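Local coordinates for probable M18-family aminopeptidase 1 (Thermotoga maritima, PDB 2GLF) that probably acts as a metal-dependent aminopeptidase of the M18 family, removing amino acids one at a time from the N-termini of peptides, at the interface of chains A and B. Numbering follows the deposited sequence. Chains: chain A/B, Probable M18-family aminopeptidase 1.

Contact 1: the interface of chains A and B. Residues chain A 318, 369, 411-413; chain B 69, 285.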
# COMPACT_ATOMS: atom_id res chain seq x y z
N GLU A 318 -31.73 -43.74 -22.16
CA GLU A 318 -30.60 -44.18 -22.99
C GLU A 318 -30.72 -43.54 -24.37
O GLU A 318 -29.75 -43.06 -24.96
CB GLU A 318 -30.64 -45.70 -23.12
CG GLU A 318 -29.31 -46.37 -22.84
CD GLU A 318 -28.22 -45.90 -23.76
OE1 GLU A 318 -27.88 -44.70 -23.70
OE2 GLU A 318 -27.71 -46.73 -24.54
N HIS A 369 -20.68 -34.42 -26.58
CA HIS A 369 -19.73 -35.29 -27.26
C HIS A 369 -19.73 -34.95 -28.75
O HIS A 369 -20.74 -34.55 -29.29
CB HIS A 369 -20.13 -36.75 -27.07
CG HIS A 369 -20.26 -37.16 -25.64
ND1 HIS A 369 -19.21 -37.14 -24.75
CD2 HIS A 369 -21.32 -37.64 -24.95
CE1 HIS A 369 -19.61 -37.59 -23.58
NE2 HIS A 369 -20.89 -37.90 -23.67
N GLY A 411 -28.28 -40.08 -18.07
CA GLY A 411 -28.02 -41.04 -19.12
C GLY A 411 -28.24 -40.67 -20.56
O GLY A 411 -27.89 -41.45 -21.45
N SER A 412 -28.80 -39.49 -20.83
CA SER A 412 -29.03 -39.09 -22.22
C SER A 412 -28.09 -37.98 -22.68
O SER A 412 -27.56 -37.23 -21.87
CB SER A 412 -30.48 -38.65 -22.41
OG SER A 412 -30.86 -37.69 -21.45
N ASP A 413 -27.89 -37.89 -23.99
CA ASP A 413 -27.02 -36.88 -24.59
C ASP A 413 -27.70 -35.52 -24.65
O ASP A 413 -28.87 -35.41 -25.02
CB ASP A 413 -26.59 -37.33 -25.98
CG ASP A 413 -25.53 -38.41 -25.94
OD1 ASP A 413 -24.33 -38.08 -25.90
OD2 ASP A 413 -25.90 -39.60 -25.93
N ARG B 69 -19.82 -44.42 -23.98
CA ARG B 69 -19.89 -43.74 -25.27
C ARG B 69 -18.51 -43.63 -25.90
O ARG B 69 -18.19 -42.64 -26.56
CB ARG B 69 -20.52 -42.36 -25.12
CG ARG B 69 -22.04 -42.37 -24.90
CD ARG B 69 -22.57 -40.95 -24.81
NE ARG B 69 -24.02 -40.86 -24.69
CZ ARG B 69 -24.75 -41.36 -23.69
NH1 ARG B 69 -24.16 -42.02 -22.70
NH2 ARG B 69 -26.06 -41.19 -23.68
N ASN B 285 -22.64 -37.55 -19.50
CA ASN B 285 -23.16 -38.88 -19.80
C ASN B 285 -22.30 -39.92 -19.12
O ASN B 285 -22.79 -40.92 -18.58
CB ASN B 285 -23.15 -39.12 -21.30
CG ASN B 285 -24.03 -38.15 -22.02
OD1 ASN B 285 -25.24 -38.12 -21.81
ND2 ASN B 285 -23.43 -37.34 -22.88
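The carboxylate oxygen OD2 of A:Asp413 is gripped by two nitrogens of the B:Arg69 guanidinium, a side-on clasp across the subunit boundary. NE of B:Arg69 donates to OD2 of A:Asp413 at 2.6 Å from the syn side, somewhat out of the carboxylate plane. NH2 of B:Arg69 donates to the same OD2 of A:Asp413 at 2.8 Å, from higher above that plane. Both nitrogens come from one face of the carboxylate, and OD2 lies in the guanidinium plane; the side chains meet tip to tip, their planes 59° apart. A:Asp413 has its CG beside the backbone N (chi1 -75°), while the arginine chain is extended from CG to NE before it bends at the last torsion, bringing the NE and NH2 edge round to the acid.

NH2 of B:Arg69 is shared: it also donates to the backbone carbonyl O of A:Gly411 at 2.9 Å, with the donor 39° above the carbonyl plane. These bonds pin the rotation of the guanidinium. A:Glu318, at the end of helix 310-318, may add a weak electrostatic pull, its OE1 standing 4.0 Å from NH2 of B:Arg69; its side chain is poorly ordered.

Beside the clasp, A:His369 crosses the arginine chain at about a right angle, CD2 lying 3.5 Å from CD of B:Arg69. B:Asn285 sets its CB over one face of the guanidinium, near the rim. ND2 of B:Asn285, 2.7 Å from NE2 of A:His369, may hydrogen-bond to it, but OD1 falls against the carbonyl O of A:Ser412, where two acceptors clash. Turning the amide would relieve this yet put an oxygen near NE2 and the acid, so its orientation is doubtful.

The site ties two loops of chain A, with the end of helix 310-318 nearby, to two loops of chain B, and likely helps to set how the subunits meet, perhaps close to the metal site, since B:Asn285 lies six residues after the manganese ligand B:Glu279.

Contact 2: the interface of chains A and B. Residues chain A 356, 359, 361-362, 395; chain B 101, 116-118, 181-182.
This is a mixed apolar and polar interface between two copies of the aminopeptidase, in which B:His117 pushes its imidazole between A:Lys362 and A:Val395 and so likely helps to hold neighbouring subunits together in the deposited twelve-subunit assembly. The CE methylene of A:Lys362 lies 3.6 Å above one face of the imidazole, toward the rim, while CG2 of A:Val395 sits over the opposite face. The same CE also rests over the centre of the A:Tyr356 ring, lining the corner where the two rings meet edge to face, their planes 74° apart; there the tyrosine CE1 approaches CD2 of B:His117 at 3.6 Å. B:His117 reaches into this corner with CG anti to its backbone N (chi1 -171°), and its ND1 donates at 3.3 Å to the carbonyl O of B:Tyr118, which steadies the ring's rotation. An alanine here would probably leave a gap between the lysine methylenes and the valine, and deprive A:Tyr356 of its ring partner.

Next along the strand, B:Tyr118 takes CA of A:Gly361 over its ring face, 3.8 Å from the centroid. CG1 of A:Val395 comes down obliquely on the rim of the same face at CE2 of B:Tyr118, 3.4 Å away.

On the far side of the valine, the backbone N of A:Val395 donates to OE2 of B:Glu182 at 3.0 Å, meeting that oxygen's anti lone pair. The side-chain amine NZ of B:Lys101 meets the syn lone pair of OE2 of B:Glu182 at 2.6 Å, a salt bridge within chain B that positions the acid.

Chain A supplies loops that follow strands 351-354 and 387-389; chain B supplies strand 111-119, the end of strand 97-101 and the 3-10 helix 181-183.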
# COMPACT_ATOMS: atom_id res chain seq x y z
N TYR A 356 -20.04 -26.22 -24.68
CA TYR A 356 -19.73 -26.24 -23.25
C TYR A 356 -19.74 -24.84 -22.62
O TYR A 356 -19.51 -23.83 -23.29
CB TYR A 356 -18.36 -26.90 -23.01
CG TYR A 356 -17.22 -26.26 -23.77
CD1 TYR A 356 -16.77 -24.98 -23.45
CD2 TYR A 356 -16.61 -26.92 -24.83
CE1 TYR A 356 -15.75 -24.37 -24.17
CE2 TYR A 356 -15.58 -26.33 -25.55
CZ TYR A 356 -15.16 -25.05 -25.22
OH TYR A 356 -14.16 -24.44 -25.94
N ALA A 359 -16.11 -23.10 -16.13
CA ALA A 359 -15.27 -22.05 -15.55
C ALA A 359 -13.81 -22.33 -15.88
O ALA A 359 -13.47 -22.60 -17.03
CB ALA A 359 -15.47 -22.00 -14.04
N GLY A 361 -11.53 -23.80 -17.17
CA GLY A 361 -11.25 -24.97 -17.98
C GLY A 361 -12.29 -26.09 -17.94
O GLY A 361 -11.96 -27.23 -17.62
N LYS A 362 -13.54 -25.75 -18.26
CA LYS A 362 -14.64 -26.70 -18.31
C LYS A 362 -15.12 -27.36 -17.01
O LYS A 362 -15.63 -28.49 -17.05
CB LYS A 362 -14.34 -27.81 -19.32
CG LYS A 362 -14.56 -27.43 -20.76
CD LYS A 362 -13.25 -27.17 -21.46
CE LYS A 362 -13.45 -27.15 -22.97
NZ LYS A 362 -13.96 -28.47 -23.45
N VAL A 395 -11.33 -17.87 -22.43
CA VAL A 395 -11.11 -18.96 -21.49
C VAL A 395 -11.36 -18.75 -19.99
O VAL A 395 -12.20 -19.45 -19.42
CB VAL A 395 -9.71 -19.56 -21.71
CG1 VAL A 395 -9.39 -20.62 -20.65
CG2 VAL A 395 -9.67 -20.19 -23.10
N LYS B 101 -10.77 -25.53 -29.66
CA LYS B 101 -12.08 -24.89 -29.53
C LYS B 101 -12.90 -25.31 -30.75
O LYS B 101 -12.37 -25.90 -31.68
CB LYS B 101 -11.95 -23.37 -29.52
CG LYS B 101 -11.54 -22.79 -28.18
CD LYS B 101 -11.69 -21.28 -28.19
CE LYS B 101 -11.36 -20.68 -26.84
NZ LYS B 101 -11.36 -19.19 -26.91
N THR B 116 -7.02 -23.23 -28.20
CA THR B 116 -7.49 -24.32 -27.37
C THR B 116 -8.19 -23.74 -26.17
O THR B 116 -8.26 -22.53 -25.99
CB THR B 116 -6.34 -25.19 -26.87
OG1 THR B 116 -5.60 -24.47 -25.88
CG2 THR B 116 -5.42 -25.56 -28.01
N HIS B 117 -8.70 -24.64 -25.34
CA HIS B 117 -9.38 -24.29 -24.11
C HIS B 117 -8.94 -25.44 -23.21
O HIS B 117 -9.24 -26.60 -23.49
CB HIS B 117 -10.89 -24.31 -24.33
CG HIS B 117 -11.67 -23.76 -23.18
ND1 HIS B 117 -11.50 -24.19 -21.89
CD2 HIS B 117 -12.65 -22.82 -23.14
CE1 HIS B 117 -12.34 -23.55 -21.10
NE2 HIS B 117 -13.05 -22.71 -21.83
N TYR B 118 -8.19 -25.13 -22.15
CA TYR B 118 -7.69 -26.18 -21.28
C TYR B 118 -8.76 -26.94 -20.50
O TYR B 118 -9.81 -26.40 -20.15
CB TYR B 118 -6.62 -25.63 -20.33
CG TYR B 118 -7.13 -24.74 -19.23
CD1 TYR B 118 -7.51 -25.28 -18.00
CD2 TYR B 118 -7.22 -23.37 -19.41
CE1 TYR B 118 -7.95 -24.45 -16.96
CE2 TYR B 118 -7.65 -22.54 -18.38
CZ TYR B 118 -8.02 -23.09 -17.16
OH TYR B 118 -8.44 -22.26 -16.15
N GLY B 181 -4.99 -18.59 -20.47
CA GLY B 181 -5.49 -19.70 -21.26
C GLY B 181 -5.68 -19.32 -22.72
O GLY B 181 -5.30 -20.07 -23.62
N GLU B 182 -6.26 -18.15 -22.96
CA GLU B 182 -6.51 -17.67 -24.32
C GLU B 182 -5.28 -17.70 -25.23
O GLU B 182 -5.42 -17.70 -26.45
CB GLU B 182 -7.07 -16.26 -24.28
CG GLU B 182 -8.58 -16.18 -24.21
CD GLU B 182 -9.25 -16.82 -25.42
OE1 GLU B 182 -8.82 -16.54 -26.56
OE2 GLU B 182 -10.21 -17.58 -25.23

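Contacts 1 and 2 lie along the same boundary between chains A and B, the centres of their C-alpha atoms about 22 Å apart, and share no residue. They come closest in sequence on chain A, where A:Tyr356, A:Gly361 and A:Lys362 of contact 2 precede A:His369 of contact 1 on the stretch that runs from strand 351-354 to helix 370-382. Contact 1 relies mainly on charge and hydrogen bonds, contact 2 more on packing around aromatic rings. Two separated patches of different character would probably resist rocking of one subunit against the other, which suits a large assembly of twelve copies.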